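Local coordinates for pyridoxal phosphate homeostasis protein (Bifidobacterium adolescentis ATCC 15703, PDB 3CPG) that probably binds pyridoxal 5'-phosphate and takes part in keeping the level of this cofactor in balance, at residues G121-S125 with N126-K130. Sequence-based numbering, arbitrary orientation.
Sequences GQLQS and NKIGK
Gln-124 and Lys-127 close a type I beta turn, with Ser-125 and Asn-126 at its corners, where the loop after strand 113-119 of this TIM barrel enters the short helix 128-131. Backbone bonds shape the turn. Lys-127 N donates to Gln-124 O at 2.9 Å, and Ile-128 N makes a longer bond of 3.3 Å to Ser-125 O. Each N-H comes from above the plane of the carbonyl that accepts it, not along a lone pair. Water 1 donates to Ser-125 O and accepts from Gly-129 N, linking the turn to the start of the helix.

One polar pair lies on the outer side. The side chains of Gln-124 and Asn-126 lie side by side, pointing the same way, with amide planes 17° apart. Gln-124 NE2 donates to Asn-126 OD1 at 2.7 Å. Ser-125 OG is hydrogen-bonded to Lys-149 NZ of helix 144-157.

Apolar contacts lie inside. Leu-123 crosses Ile-128 at about a right angle, and both touch Ile-150. With CG anti to the backbone N (chi1 177°), its two methyls reach Lys-127 and Ile-128. Cutting Leu-123 back to an alanine removes both methyls and would probably leave a gap between the turn and Ile-150, with Ile-128 losing one apolar neighbour. Leu-123 CD2 meets Ile-128 CG1 at 3.8 Å, while CD1 lies 4.0 Å from Lys-127 CB.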
ATOM      1  N   GLY A 121      -2.259   1.199   7.231  1.00  5.09           N
ATOM      2  CA  GLY A 121      -3.247   1.569   8.234  1.00  5.84           C
ATOM      3  C   GLY A 121      -2.934   2.971   8.732  1.00  5.26           C
ATOM      4  O   GLY A 121      -1.855   3.496   8.456  1.00  6.66           O
ATOM      5  N   GLN A 122      -3.861   3.585   9.463  1.00  6.52           N
ATOM      6  CA  GLN A 122      -3.640   4.938   9.963  1.00  8.17           C
ATOM      7  C   GLN A 122      -2.434   4.983  10.896  1.00  7.83           C
ATOM      8  O   GLN A 122      -2.238   4.094  11.724  1.00  7.50           O
ATOM      9  CB  GLN A 122      -4.889   5.458  10.680  1.00 11.57           C
ATOM     10  CG  GLN A 122      -6.140   5.552   9.795  1.00 14.42           C
ATOM     11  CD  GLN A 122      -5.903   6.282   8.479  1.00 17.58           C
ATOM     12  OE1 GLN A 122      -5.610   5.663   7.456  1.00 18.56           O
ATOM     13  NE2 GLN A 122      -6.025   7.602   8.504  1.00 18.71           N
ATOM     14  N   LEU A 123      -1.630   6.030  10.754  1.00  7.26           N
ATOM     15  CA  LEU A 123      -0.415   6.188  11.545  1.00  6.41           C
ATOM     16  C   LEU A 123      -0.512   7.256  12.628  1.00  6.84           C
ATOM     17  O   LEU A 123      -0.553   8.453  12.333  1.00  7.68           O
ATOM     18  CB  LEU A 123       0.754   6.517  10.612  1.00  5.81           C
ATOM     19  CG  LEU A 123       2.121   6.797  11.241  1.00  5.94           C
ATOM     20  CD1 LEU A 123       2.556   5.617  12.101  1.00  6.02           C
ATOM     21  CD2 LEU A 123       3.131   7.056  10.127  1.00  6.57           C
ATOM     22  N   GLN A 124      -0.558   6.815  13.881  1.00  6.31           N
ATOM     23  CA  GLN A 124      -0.618   7.739  15.004  1.00  7.34           C
ATOM     24  C   GLN A 124       0.744   8.424  15.032  1.00  6.20           C
ATOM     25  O   GLN A 124       1.773   7.778  14.843  1.00  6.01           O
ATOM     26  CB  GLN A 124      -0.876   6.978  16.307  1.00  6.06           C
ATOM     27  CG  GLN A 124      -1.090   7.870  17.514  1.00  9.45           C
ATOM     28  CD  GLN A 124      -1.664   7.107  18.692  1.00 10.45           C
ATOM     29  OE1 GLN A 124      -2.784   6.603  18.628  1.00 13.07           O
ATOM     30  NE2 GLN A 124      -0.895   7.014  19.771  1.00  9.66           N
ATOM     31  N   SER A 125       0.748   9.734  15.259  1.00  6.20           N
ATOM     32  CA  SER A 125       1.982  10.513  15.252  1.00  6.40           C
ATOM     33  C   SER A 125       3.140  10.004  16.110  1.00  6.11           C
ATOM     34  O   SER A 125       4.290  10.011  15.669  1.00  6.93           O
ATOM     35  CB  SER A 125       1.674  11.966  15.626  1.00  6.80           C
ATOM     36  OG  SER A 125       0.763  12.538  14.701  1.00 12.84           O
ATOM     37  N   ASN A 126       2.853   9.561  17.328  1.00  5.88           N
ATOM     38  CA  ASN A 126       3.926   9.087  18.187  1.00  7.34           C
ATOM     39  C   ASN A 126       4.420   7.690  17.824  1.00  7.10           C
ATOM     40  O   ASN A 126       5.250   7.124  18.526  1.00  7.94           O
ATOM     41  CB  ASN A 126       3.505   9.161  19.666  1.00  7.89           C
ATOM     42  CG  ASN A 126       2.404   8.178  20.029  1.00  7.57           C
ATOM     43  OD1 ASN A 126       1.627   7.745  19.182  1.00 10.13           O
ATOM     44  ND2 ASN A 126       2.322   7.841  21.314  1.00 11.13           N
ATOM     45  N   LYS A 127       3.919   7.154  16.712  1.00  7.23           N
ATOM     46  CA  LYS A 127       4.324   5.830  16.237  1.00  7.62           C
ATOM     47  C   LYS A 127       5.153   5.927  14.952  1.00  7.62           C
ATOM     48  O   LYS A 127       5.618   4.916  14.428  1.00  6.41           O
ATOM     49  CB  LYS A 127       3.091   4.955  15.972  1.00  8.17           C
ATOM     50  CG  LYS A 127       2.230   4.686  17.198  1.00 12.53           C
ATOM     51  CD  LYS A 127       2.892   3.714  18.160  1.00 18.40           C
ATOM     52  CE  LYS A 127       2.856   2.290  17.614  1.00 22.83           C
ATOM     53  NZ  LYS A 127       3.458   1.304  18.557  1.00 26.04           N
ATOM     54  N   ILE A 128       5.327   7.137  14.434  1.00  5.79           N
ATOM     55  CA  ILE A 128       6.104   7.319  13.211  1.00  6.69           C
ATOM     56  C   ILE A 128       7.512   6.750  13.376  1.00  6.79           C
ATOM     57  O   ILE A 128       8.005   6.016  12.517  1.00  5.18           O
ATOM     58  CB  ILE A 128       6.214   8.811  12.836  1.00  4.88           C
ATOM     59  CG1 ILE A 128       4.817   9.372  12.569  1.00  6.09           C
ATOM     60  CG2 ILE A 128       7.109   8.975  11.604  1.00  5.74           C
ATOM     61  CD1 ILE A 128       4.794  10.865  12.319  1.00  7.50           C
ATOM     62  N   GLY A 129       8.152   7.094  14.488  1.00  8.23           N
ATOM     63  CA  GLY A 129       9.495   6.611  14.748  1.00  9.12           C
ATOM     64  C   GLY A 129       9.585   5.098  14.793  1.00  9.95           C
ATOM     65  O   GLY A 129      10.648   4.529  14.558  1.00  9.69           O
ATOM     66  N   LYS A 130       8.471   4.439  15.093  1.00 10.12           N
ATOM     67  CA  LYS A 130       8.441   2.981  15.161  1.00 11.13           C
ATOM     68  C   LYS A 130       8.488   2.343  13.771  1.00  9.60           C
ATOM     69  O   LYS A 130       9.015   1.240  13.606  1.00  9.92           O
ATOM     70  CB  LYS A 130       7.169   2.506  15.871  1.00 13.13           C
ATOM     71  CG  LYS A 130       7.047   2.932  17.325  1.00 16.88           C
ATOM     72  CD  LYS A 130       8.059   2.215  18.204  1.00 20.78           C
ATOM     73  CE  LYS A 130       7.840   2.548  19.674  1.00 23.12           C
ATOM     74  NZ  LYS A 130       8.746   1.766  20.561  1.00 26.27           N
TER
HETATM   75  O   HOH W   1       7.121   9.154  16.318  1.00 10.82           O